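Local coordinates for LysR family transcriptional regulator (Vibrio vulnificus, PDB 5FHK), which probably acts as a sequence-specific DNA-binding transcription factor controlling virulence genes (AphB), of which this chain is the regulatory domain, at residues Asn16-Met21 and Pro153-Glu159; Gly74-Asp78 and Ser174-Ile180; His100-Lys106 and Asn125-Phe131; Val81-Tyr86 and Cys143-Gly148. All coordinates share one frame. Numbering follows the deposited sequence.

Interaction 1: residues Asn16-Met21 and Pro153-Glu159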
# COMPACT_ATOMS: atom_id res chain seq x y z
N ASN A 16 -4.53 -4.97 2.68
CA ASN A 16 -5.11 -3.95 1.81
C ASN A 16 -6.01 -2.94 2.52
O ASN A 16 -6.32 -1.90 1.92
CB ASN A 16 -5.93 -4.60 0.71
CG ASN A 16 -5.08 -5.31 -0.27
OD1 ASN A 16 -4.27 -4.70 -0.96
ND2 ASN A 16 -5.27 -6.62 -0.37
N LEU A 17 -6.43 -3.21 3.76
CA LEU A 17 -7.49 -2.46 4.40
C LEU A 17 -6.99 -1.55 5.50
O LEU A 17 -7.78 -0.79 6.07
CB LEU A 17 -8.52 -3.42 5.01
CG LEU A 17 -9.15 -4.47 4.10
CD1 LEU A 17 -10.05 -5.38 4.94
CD2 LEU A 17 -9.97 -3.80 3.02
N THR A 18 -5.70 -1.61 5.83
CA THR A 18 -5.20 -0.93 7.02
C THR A 18 -5.41 0.57 6.93
O THR A 18 -5.89 1.20 7.88
CB THR A 18 -3.72 -1.23 7.21
OG1 THR A 18 -3.59 -2.57 7.70
CG2 THR A 18 -3.09 -0.25 8.19
N LYS A 19 -5.06 1.16 5.79
CA LYS A 19 -5.15 2.61 5.65
C LYS A 19 -6.58 3.10 5.88
O LYS A 19 -6.81 4.00 6.69
CB LYS A 19 -4.63 3.02 4.27
CG LYS A 19 -4.84 4.47 3.98
CD LYS A 19 -3.74 5.33 4.53
CE LYS A 19 -3.99 6.77 4.14
NZ LYS A 19 -5.32 7.23 4.67
N ARG A 20 -7.56 2.43 5.27
CA ARG A 20 -8.96 2.87 5.29
C ARG A 20 -9.64 2.53 6.62
O ARG A 20 -10.32 3.38 7.21
CB ARG A 20 -9.73 2.20 4.15
CG ARG A 20 -9.55 2.81 2.78
CD ARG A 20 -10.36 4.09 2.65
NE ARG A 20 -9.93 4.86 1.50
CZ ARG A 20 -10.62 4.99 0.37
NH1 ARG A 20 -11.81 4.40 0.26
NH2 ARG A 20 -10.13 5.69 -0.64
N MET A 21 -9.49 1.30 7.09
CA MET A 21 -10.26 0.81 8.22
C MET A 21 -9.54 0.92 9.56
O MET A 21 -10.20 0.94 10.60
CB MET A 21 -10.65 -0.65 8.00
CG MET A 21 -11.38 -0.89 6.71
SD MET A 21 -12.09 -2.55 6.64
CE MET A 21 -13.16 -2.50 8.09
N PRO A 153 -12.75 -4.64 -2.47
CA PRO A 153 -13.49 -4.44 -1.22
C PRO A 153 -14.21 -3.10 -1.23
O PRO A 153 -13.58 -2.05 -1.45
CB PRO A 153 -12.40 -4.48 -0.14
CG PRO A 153 -11.18 -5.07 -0.79
CD PRO A 153 -11.29 -4.64 -2.25
N ASP A 154 -15.52 -3.13 -0.95
CA ASP A 154 -16.36 -1.94 -1.13
C ASP A 154 -15.85 -0.73 -0.35
O ASP A 154 -15.92 0.40 -0.85
CB ASP A 154 -17.82 -2.24 -0.73
CG ASP A 154 -17.95 -2.77 0.70
OD1 ASP A 154 -16.93 -2.88 1.42
OD2 ASP A 154 -19.10 -3.08 1.10
N VAL A 155 -15.33 -0.94 0.86
CA VAL A 155 -14.81 0.17 1.66
C VAL A 155 -13.71 0.94 0.93
O VAL A 155 -13.52 2.13 1.17
CB VAL A 155 -14.33 -0.33 3.04
CG1 VAL A 155 -13.04 -1.15 2.91
CG2 VAL A 155 -14.13 0.84 3.99
N MET A 156 -12.96 0.28 0.04
CA MET A 156 -11.87 0.97 -0.64
C MET A 156 -12.34 1.85 -1.80
O MET A 156 -11.55 2.67 -2.29
CB MET A 156 -10.86 -0.04 -1.17
CG MET A 156 -9.87 -0.63 -0.13
SD MET A 156 -8.70 -1.78 -0.96
CE MET A 156 -8.08 -0.76 -2.32
N ILE A 157 -13.58 1.71 -2.26
CA ILE A 157 -14.01 2.41 -3.47
C ILE A 157 -15.36 3.09 -3.30
O ILE A 157 -16.00 3.46 -4.29
CB ILE A 157 -14.04 1.45 -4.67
CG1 ILE A 157 -14.75 0.16 -4.29
CG2 ILE A 157 -12.63 1.18 -5.18
CD1 ILE A 157 -14.99 -0.77 -5.45
N LYS A 158 -15.81 3.27 -2.05
CA LYS A 158 -17.16 3.80 -1.84
C LYS A 158 -17.26 5.26 -2.29
O LYS A 158 -18.27 5.66 -2.86
CB LYS A 158 -17.60 3.63 -0.39
CG LYS A 158 -16.94 4.52 0.63
CD LYS A 158 -17.59 4.25 2.01
CE LYS A 158 -17.76 2.72 2.21
NZ LYS A 158 -17.69 2.28 3.64
N GLU A 159 -16.21 6.06 -2.06
CA GLU A 159 -16.22 7.43 -2.59
C GLU A 159 -16.22 7.43 -4.12
O GLU A 159 -16.91 8.25 -4.74
CB GLU A 159 -15.04 8.24 -2.02
CG GLU A 159 -13.70 8.11 -2.73
CD GLU A 159 -12.72 7.17 -2.01
OE1 GLU A 159 -13.15 6.14 -1.44
OE2 GLU A 159 -11.50 7.46 -2.04
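The polar part of this contact centres on Arg20. Its guanidinium forms a close salt bridge with Glu159. Arg20 NH2 lies 2.6 Å from Glu159 OE2 and Arg20 NH1 2.8 Å from Glu159 OE1; both hydrogen bonds are bent and therefore weak. Arg20 NH1 also donates to the backbone carbonyl Val155 O at 3.0 Å. One side chain on the first turn of helix 18-32 thus holds both the start of helix 158-163 and the turn before it. In that turn Met156 N bonds to Pro153 O at 2.8 Å.

The apolar part lies beside this. Leu17 CD2 sits 4.0 Å from Pro153 CB and 4.1 Å from Val155 CG1. Met21 SD lies 4.1 Å from the same Val155 CG1, so Val155 packs against two side chains. Met156 SD is 3.7 Å from the carbonyl Asn16 O.

Asn16 OD1 accepts a hydrogen bond from Leu136 N, and Asn16 ND2 donates to His108 O. This is packing within the periplasmic-binding-protein-like LysR regulatory domain. It joins the first turn of helix 18-32 to the link between strand 149-153 and helix 158-163. Strand 68-82 and helix 136-144 also pack on that link, and Met21 touches Ile180 of strand 178-185.

Interaction 2: residues Gly74-Asp78 and Ser174-Ile180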
# COMPACT_ATOMS: atom_id res chain seq x y z
N GLY A 74 -15.94 -5.05 12.40
CA GLY A 74 -16.29 -4.53 11.09
C GLY A 74 -16.40 -5.63 10.07
O GLY A 74 -16.09 -6.80 10.33
N SER A 75 -16.85 -5.23 8.88
CA SER A 75 -16.98 -6.19 7.81
C SER A 75 -16.85 -5.48 6.48
O SER A 75 -17.07 -4.27 6.35
CB SER A 75 -18.30 -6.97 7.91
OG SER A 75 -19.39 -6.10 7.78
N VAL A 76 -16.43 -6.24 5.49
CA VAL A 76 -16.22 -5.74 4.15
C VAL A 76 -16.89 -6.70 3.19
O VAL A 76 -17.04 -7.89 3.47
CB VAL A 76 -14.70 -5.59 3.86
CG1 VAL A 76 -14.06 -6.92 3.58
CG2 VAL A 76 -14.48 -4.66 2.71
N LYS A 77 -17.33 -6.17 2.05
CA LYS A 77 -17.89 -6.99 0.99
C LYS A 77 -17.30 -6.55 -0.34
O LYS A 77 -17.29 -5.36 -0.66
CB LYS A 77 -19.42 -6.90 0.96
CG LYS A 77 -20.04 -7.67 -0.19
CD LYS A 77 -21.56 -7.63 -0.15
CE LYS A 77 -22.13 -6.85 -1.32
NZ LYS A 77 -22.47 -5.47 -0.91
N ASP A 78 -16.82 -7.52 -1.12
CA ASP A 78 -16.20 -7.23 -2.40
C ASP A 78 -17.23 -7.21 -3.52
O ASP A 78 -18.12 -8.06 -3.58
CB ASP A 78 -15.12 -8.27 -2.69
CG ASP A 78 -14.24 -8.55 -1.48
OD1 ASP A 78 -13.74 -7.59 -0.85
OD2 ASP A 78 -14.09 -9.74 -1.12
N SER A 174 -22.12 -10.63 -6.03
CA SER A 174 -21.22 -10.15 -4.99
C SER A 174 -20.51 -11.33 -4.37
O SER A 174 -21.04 -12.45 -4.36
CB SER A 174 -21.98 -9.39 -3.90
OG SER A 174 -22.43 -10.29 -2.90
N ALA A 175 -19.32 -11.06 -3.85
CA ALA A 175 -18.64 -12.02 -3.00
C ALA A 175 -19.31 -12.07 -1.63
O ALA A 175 -20.06 -11.16 -1.25
CB ALA A 175 -17.17 -11.66 -2.85
N ASN A 176 -19.04 -13.14 -0.89
CA ASN A 176 -19.62 -13.14 0.44
C ASN A 176 -18.79 -12.25 1.37
O ASN A 176 -17.58 -12.13 1.20
CB ASN A 176 -19.69 -14.56 1.00
CG ASN A 176 -20.97 -15.29 0.57
OD1 ASN A 176 -22.06 -14.71 0.59
ND2 ASN A 176 -20.83 -16.55 0.17
N PRO A 177 -19.44 -11.60 2.33
CA PRO A 177 -18.70 -10.68 3.21
C PRO A 177 -17.67 -11.43 4.03
O PRO A 177 -17.87 -12.58 4.42
CB PRO A 177 -19.79 -10.08 4.10
CG PRO A 177 -21.07 -10.35 3.39
CD PRO A 177 -20.86 -11.66 2.68
N ARG A 178 -16.57 -10.76 4.30
CA ARG A 178 -15.59 -11.24 5.25
C ARG A 178 -15.54 -10.26 6.41
O ARG A 178 -15.64 -9.04 6.22
CB ARG A 178 -14.21 -11.41 4.58
CG ARG A 178 -13.92 -10.44 3.45
CD ARG A 178 -12.80 -10.89 2.47
NE ARG A 178 -12.56 -9.80 1.51
CZ ARG A 178 -11.40 -9.17 1.31
NH1 ARG A 178 -10.29 -9.54 1.94
NH2 ARG A 178 -11.34 -8.18 0.43
N ASP A 179 -15.44 -10.79 7.62
CA ASP A 179 -15.44 -9.94 8.80
C ASP A 179 -14.02 -9.59 9.21
O ASP A 179 -13.05 -10.25 8.84
CB ASP A 179 -16.17 -10.63 9.95
CG ASP A 179 -17.64 -10.78 9.68
OD1 ASP A 179 -18.16 -10.01 8.83
OD2 ASP A 179 -18.28 -11.64 10.32
N ILE A 180 -13.90 -8.51 9.97
CA ILE A 180 -12.63 -8.11 10.54
C ILE A 180 -12.73 -8.29 12.04
O ILE A 180 -13.69 -7.84 12.67
CB ILE A 180 -12.25 -6.67 10.15
CG1 ILE A 180 -12.02 -6.58 8.63
CG2 ILE A 180 -10.99 -6.27 10.85
CD1 ILE A 180 -13.27 -6.35 7.83
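Strands 74-76 and 178-180 run antiparallel, with 147° between their directions and axes 4.5 Å apart. Val76 and Arg178 form a hydrogen-bonded pair: Val76 N to Arg178 O and Arg178 N to Val76 O are both 3.0 Å. Ser75 and Asp179 are a non-hydrogen-bonded pair. Ile180 N donates to Gly74 O at 2.8 Å. Past the regular pairing, Ala175 N still reaches Asp78 O at 3.2 Å. Gly74 has backbone angles at which a side chain would jam against the preceding carbonyl.

Arg178 and Ile180 project from the same face as Val76. Ile180 CD1 packs 4.3 Å from Val76 CB. The Arg178 guanidinium bridges to Asp78, with NH2 2.8 Å from Asp78 OD1 and NE 3.0 Å from Asp78 OD2. Val76 CG1 lies over one face of this guanidinium. On the other face of the sheet, Ser75 CB is 3.2 Å from Asp179 OD1.

Strands 68-82 and 178-185 lie in the crossover region between the two subdomains, as in other LysR-type regulatory domains. Arg178 balances the charge of buried Asp78 through two bonds, so a side-chain bridge backs the strand pairing beyond its regular end.

Interaction 3: residues His100-Lys106 and Asn125-Phe131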
# COMPACT_ATOMS: atom_id res chain seq x y z
N HIS A 100 -15.57 -13.91 -18.72
CA HIS A 100 -14.50 -14.49 -19.53
C HIS A 100 -14.17 -13.63 -20.75
O HIS A 100 -13.01 -13.60 -21.18
CB HIS A 100 -14.91 -15.89 -19.97
CG HIS A 100 -15.06 -16.84 -18.83
ND1 HIS A 100 -16.28 -17.15 -18.27
CD2 HIS A 100 -14.14 -17.53 -18.12
CE1 HIS A 100 -16.10 -18.00 -17.27
NE2 HIS A 100 -14.81 -18.24 -17.16
N ASP A 101 -15.14 -12.90 -21.28
CA ASP A 101 -14.95 -12.13 -22.50
C ASP A 101 -14.61 -10.67 -22.23
O ASP A 101 -14.75 -9.83 -23.13
CB ASP A 101 -16.20 -12.23 -23.36
CG ASP A 101 -16.59 -13.67 -23.63
OD1 ASP A 101 -15.68 -14.47 -23.97
OD2 ASP A 101 -17.78 -14.02 -23.48
N HIS A 102 -14.15 -10.35 -21.01
CA HIS A 102 -13.85 -8.99 -20.60
C HIS A 102 -12.42 -8.93 -20.05
O HIS A 102 -11.87 -9.94 -19.59
CB HIS A 102 -14.83 -8.50 -19.53
CG HIS A 102 -16.09 -7.92 -20.08
ND1 HIS A 102 -16.24 -6.57 -20.34
CD2 HIS A 102 -17.26 -8.50 -20.43
CE1 HIS A 102 -17.44 -6.35 -20.83
NE2 HIS A 102 -18.08 -7.50 -20.89
N PHE A 103 -11.84 -7.73 -20.11
CA PHE A 103 -10.55 -7.47 -19.49
C PHE A 103 -10.72 -7.44 -17.98
O PHE A 103 -11.49 -6.62 -17.46
CB PHE A 103 -9.96 -6.13 -19.96
CG PHE A 103 -9.66 -6.05 -21.45
CD1 PHE A 103 -8.50 -6.61 -21.97
CD2 PHE A 103 -10.53 -5.39 -22.31
CE1 PHE A 103 -8.22 -6.53 -23.36
CE2 PHE A 103 -10.25 -5.30 -23.67
CZ PHE A 103 -9.10 -5.86 -24.19
N LEU A 104 -9.98 -8.29 -17.27
CA LEU A 104 -10.10 -8.39 -15.82
C LEU A 104 -8.83 -7.88 -15.15
O LEU A 104 -7.73 -8.00 -15.70
CB LEU A 104 -10.38 -9.83 -15.38
CG LEU A 104 -11.64 -10.43 -16.01
CD1 LEU A 104 -11.93 -11.81 -15.45
CD2 LEU A 104 -12.81 -9.48 -15.82
N LEU A 105 -9.00 -7.27 -13.98
CA LEU A 105 -7.90 -6.77 -13.18
C LEU A 105 -8.01 -7.38 -11.80
O LEU A 105 -9.05 -7.25 -11.14
CB LEU A 105 -7.91 -5.24 -13.10
CG LEU A 105 -8.28 -4.55 -14.41
CD1 LEU A 105 -8.67 -3.06 -14.22
CD2 LEU A 105 -7.14 -4.70 -15.41
N LYS A 106 -6.96 -8.08 -11.37
CA LYS A 106 -7.04 -8.93 -10.19
C LYS A 106 -5.91 -8.61 -9.21
O LYS A 106 -4.75 -8.56 -9.61
CB LYS A 106 -7.02 -10.40 -10.60
CG LYS A 106 -8.30 -10.88 -11.29
CD LYS A 106 -8.28 -12.34 -11.63
CE LYS A 106 -9.69 -12.85 -11.97
NZ LYS A 106 -9.72 -14.31 -12.22
N ASN A 125 -14.34 -17.38 -10.95
CA ASN A 125 -13.53 -16.89 -12.06
C ASN A 125 -12.05 -17.00 -11.72
O ASN A 125 -11.57 -16.37 -10.77
CB ASN A 125 -13.86 -15.45 -12.43
CG ASN A 125 -13.13 -15.00 -13.68
OD1 ASN A 125 -11.92 -14.76 -13.64
ND2 ASN A 125 -13.87 -14.89 -14.79
N VAL A 126 -11.33 -17.76 -12.54
CA VAL A 126 -9.91 -18.04 -12.37
C VAL A 126 -9.09 -17.53 -13.55
O VAL A 126 -7.90 -17.84 -13.65
CB VAL A 126 -9.67 -19.54 -12.14
CG1 VAL A 126 -10.41 -20.02 -10.89
CG2 VAL A 126 -10.12 -20.34 -13.34
N ASP A 127 -9.71 -16.77 -14.46
CA ASP A 127 -8.99 -16.25 -15.62
C ASP A 127 -7.85 -15.33 -15.17
O ASP A 127 -7.95 -14.62 -14.17
CB ASP A 127 -9.92 -15.44 -16.53
CG ASP A 127 -11.23 -16.14 -16.79
OD1 ASP A 127 -11.36 -17.35 -16.50
OD2 ASP A 127 -12.15 -15.46 -17.29
N ARG A 128 -6.77 -15.34 -15.94
CA ARG A 128 -5.71 -14.38 -15.67
C ARG A 128 -6.17 -13.00 -16.10
O ARG A 128 -6.77 -12.83 -17.17
CB ARG A 128 -4.42 -14.76 -16.39
CG ARG A 128 -3.21 -13.96 -15.89
CD ARG A 128 -1.91 -14.55 -16.36
NE ARG A 128 -2.01 -16.00 -16.40
CZ ARG A 128 -1.37 -16.76 -17.27
NH1 ARG A 128 -0.57 -16.21 -18.18
NH2 ARG A 128 -1.52 -18.08 -17.24
N GLY A 129 -5.90 -12.02 -15.26
CA GLY A 129 -6.24 -10.66 -15.62
C GLY A 129 -5.34 -10.11 -16.70
O GLY A 129 -4.19 -10.52 -16.88
N ARG A 130 -5.88 -9.13 -17.44
CA ARG A 130 -5.04 -8.22 -18.20
C ARG A 130 -3.93 -7.65 -17.31
O ARG A 130 -2.82 -7.39 -17.78
CB ARG A 130 -5.91 -7.09 -18.78
CG ARG A 130 -5.15 -5.95 -19.47
CD ARG A 130 -6.13 -4.89 -19.97
NE ARG A 130 -5.57 -4.00 -20.98
CZ ARG A 130 -6.27 -3.07 -21.63
NH1 ARG A 130 -7.57 -2.91 -21.37
NH2 ARG A 130 -5.67 -2.30 -22.55
N PHE A 131 -4.22 -7.48 -16.02
CA PHE A 131 -3.30 -6.95 -15.04
C PHE A 131 -3.53 -7.72 -13.76
O PHE A 131 -4.69 -7.84 -13.33
CB PHE A 131 -3.55 -5.44 -14.81
CG PHE A 131 -2.64 -4.80 -13.80
CD1 PHE A 131 -3.17 -4.16 -12.69
CD2 PHE A 131 -1.27 -4.80 -13.97
CE1 PHE A 131 -2.33 -3.55 -11.75
CE2 PHE A 131 -0.42 -4.21 -13.04
CZ PHE A 131 -0.94 -3.57 -11.94
O HOH W 1 -8.92 -11.16 -18.01
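An Asx turn and a parallel strand pairing sit at opposite ends of this contact. Asn125 OD1 accepts from Asp127 N at 3.1 Å and so forms the turn at 125-127. Lys106 NZ reaches into this turn. It donates to Asn125 OD1 and to Asp127 O, both at 2.7 Å, and weakly to Asn125 O at 3.1 Å. Trp113 meets the same lysine in a cation-pi contact.

At the other end Lys106 N donates to Phe131 O at 3.0 Å, and Leu105 CD2 packs 3.7 Å from Phe131 CB. In between, Gly129 CA lies 3.0 Å from Leu104 O, where a side chain would clash. A water links Leu104 N (3.1 Å) to Arg128 O (2.8 Å).

The Arg130 guanidinium lies over the face of the Phe103 ring in a cation-pi contact, Arg130 CZ 4.4 Å from the ring centroid. Arg130 also bonds to Met30 O of the second subunit. Phe131 pairs in parallel with a strand of that subunit, continuing the sheet across the interface. Strands 104-107 and 131-133 run parallel, and helix 136-144 packs on Leu105 and Phe131, as in the alpha/beta subdomains of LysR-type regulatory domains.

Interaction 4: residues Val81-Tyr86 and Cys143-Gly148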
# COMPACT_ATOMS: atom_id res chain seq x y z
N VAL A 81 -16.54 -3.66 -10.15
CA VAL A 81 -16.64 -2.29 -10.67
C VAL A 81 -15.76 -2.12 -11.91
O VAL A 81 -14.90 -2.95 -12.22
CB VAL A 81 -16.26 -1.21 -9.63
CG1 VAL A 81 -17.25 -1.21 -8.48
CG2 VAL A 81 -14.82 -1.41 -9.09
N ALA A 82 -16.01 -1.02 -12.63
CA ALA A 82 -15.22 -0.57 -13.78
C ALA A 82 -15.50 0.93 -13.97
O ALA A 82 -16.52 1.45 -13.51
CB ALA A 82 -15.57 -1.36 -15.05
N SER A 83 -14.59 1.62 -14.66
CA SER A 83 -14.82 3.05 -14.89
C SER A 83 -15.94 3.26 -15.92
O SER A 83 -16.28 2.36 -16.68
CB SER A 83 -13.54 3.73 -15.34
OG SER A 83 -13.32 3.55 -16.73
N PRO A 84 -16.57 4.44 -15.93
CA PRO A 84 -17.55 4.74 -17.00
C PRO A 84 -16.94 4.66 -18.39
O PRO A 84 -17.63 4.26 -19.33
CB PRO A 84 -18.01 6.16 -16.66
CG PRO A 84 -17.85 6.23 -15.16
CD PRO A 84 -16.63 5.42 -14.83
N GLU A 85 -15.67 5.02 -18.54
CA GLU A 85 -15.06 4.93 -19.86
C GLU A 85 -15.00 3.48 -20.34
O GLU A 85 -15.25 3.20 -21.51
CB GLU A 85 -13.67 5.56 -19.84
CG GLU A 85 -12.96 5.59 -21.19
CD GLU A 85 -11.47 5.95 -21.08
OE1 GLU A 85 -10.85 5.68 -20.01
OE2 GLU A 85 -10.92 6.50 -22.07
N TYR A 86 -14.68 2.54 -19.45
CA TYR A 86 -14.68 1.14 -19.86
C TYR A 86 -16.09 0.65 -20.19
O TYR A 86 -16.29 -0.14 -21.12
CB TYR A 86 -14.07 0.26 -18.76
CG TYR A 86 -13.99 -1.19 -19.19
CD1 TYR A 86 -12.91 -1.64 -19.94
CD2 TYR A 86 -15.01 -2.08 -18.90
CE1 TYR A 86 -12.83 -2.95 -20.35
CE2 TYR A 86 -14.95 -3.38 -19.33
CZ TYR A 86 -13.85 -3.82 -20.05
OH TYR A 86 -13.77 -5.14 -20.46
N CYS A 143 -8.12 0.17 -12.97
CA CYS A 143 -9.55 0.22 -13.18
C CYS A 143 -10.02 1.64 -13.48
O CYS A 143 -10.77 1.88 -14.43
CB CYS A 143 -10.25 -0.33 -11.94
SG CYS A 143 -12.03 -0.60 -12.06
N SER A 144 -9.58 2.60 -12.65
CA SER A 144 -9.94 4.01 -12.87
C SER A 144 -9.50 4.49 -14.25
O SER A 144 -10.18 5.32 -14.87
CB SER A 144 -9.30 4.88 -11.80
OG SER A 144 -10.06 4.86 -10.61
N GLU A 145 -8.40 3.96 -14.76
CA GLU A 145 -7.94 4.31 -16.09
C GLU A 145 -8.67 3.55 -17.19
O GLU A 145 -8.31 3.68 -18.36
CB GLU A 145 -6.43 4.11 -16.19
CG GLU A 145 -5.63 5.34 -15.71
CD GLU A 145 -4.87 6.05 -16.84
OE1 GLU A 145 -3.89 6.77 -16.53
OE2 GLU A 145 -5.26 5.90 -18.02
N GLY A 146 -9.70 2.78 -16.85
CA GLY A 146 -10.54 2.20 -17.87
C GLY A 146 -9.97 0.99 -18.57
O GLY A 146 -10.36 0.70 -19.71
N LEU A 147 -9.10 0.24 -17.90
CA LEU A 147 -8.49 -0.96 -18.46
C LEU A 147 -9.28 -2.23 -18.15
O LEU A 147 -8.89 -3.29 -18.64
CB LEU A 147 -7.05 -1.10 -17.95
CG LEU A 147 -6.05 -0.01 -18.36
CD1 LEU A 147 -4.75 -0.14 -17.56
CD2 LEU A 147 -5.75 -0.06 -19.88
N GLY A 148 -10.36 -2.16 -17.40
CA GLY A 148 -11.19 -3.35 -17.29
C GLY A 148 -11.92 -3.44 -15.96
O GLY A 148 -12.02 -2.47 -15.21
O HOH W 2 -12.27 0.35 -16.00
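A Schellman motif ends helix 136-144 here and packs against the junction of strand 68-82 and helix 84-87. Cys143 comes first. Its SG lies 3.6 Å from Ala82 CA and 4.2 Å from Val81 CG2. Its carbonyl accepts from Gly146 N at 2.8 Å and also takes a bond from a water at 2.7 Å. This water accepts from Ser83 N at 3.0 Å and donates to Gly148 O at 2.9 Å, so it joins both segments.

Ser144 O is 3.7 Å from Ser83 CB. The CA-to-CB bond of Glu145 points away, but Glu145 O lies 3.6 Å from Glu85 OE1. Gly146 is the C-prime residue and has positive phi. Its CA packs 3.3 Å from Ser83 OG, the atom that caps helix 84-87 by accepting from Tyr86 N at 3.2 Å. A side chain at Gly146 would clash with Glu85 OE1.

The CA-to-CB bond of Leu147 also points away. Leu147 touches Asn27 of the second subunit, and Leu147 O accepts a hydrogen bond from Arg130 NH1. Gly148 follows, against one face of the Tyr86 ring, whose hydroxyl bonds to His102 ND1 and Phe103 N. Gly148 CA makes a CH-pi contact, 3.7 Å from the Tyr86 ring centroid and 20° off the ring normal.

How the interactions relate
From the N terminus, residues 16-21 open the widest loop, closed at 153-159 by interaction 1, which ties helix 18-32 to the link before helix 158-163. Interaction 2 joins strands 68-82 and 178-185; it starts inside that loop but closes later, so the two cross. They meet where Asp154 N lies 2.9 Å from Lys77 O, a probable hydrogen bond. Interaction 4, within both loops, ties the end of helix 136-144 to the junction of strand 68-82 and helix 84-87. Interaction 3, within interaction 4, ties strand 104-107 to the loop before strand 131-133. The centres of interactions 3 and 4 lie about 20 Å from the chain's centre. Interactions 1, 3 and 4 all touch the second subunit.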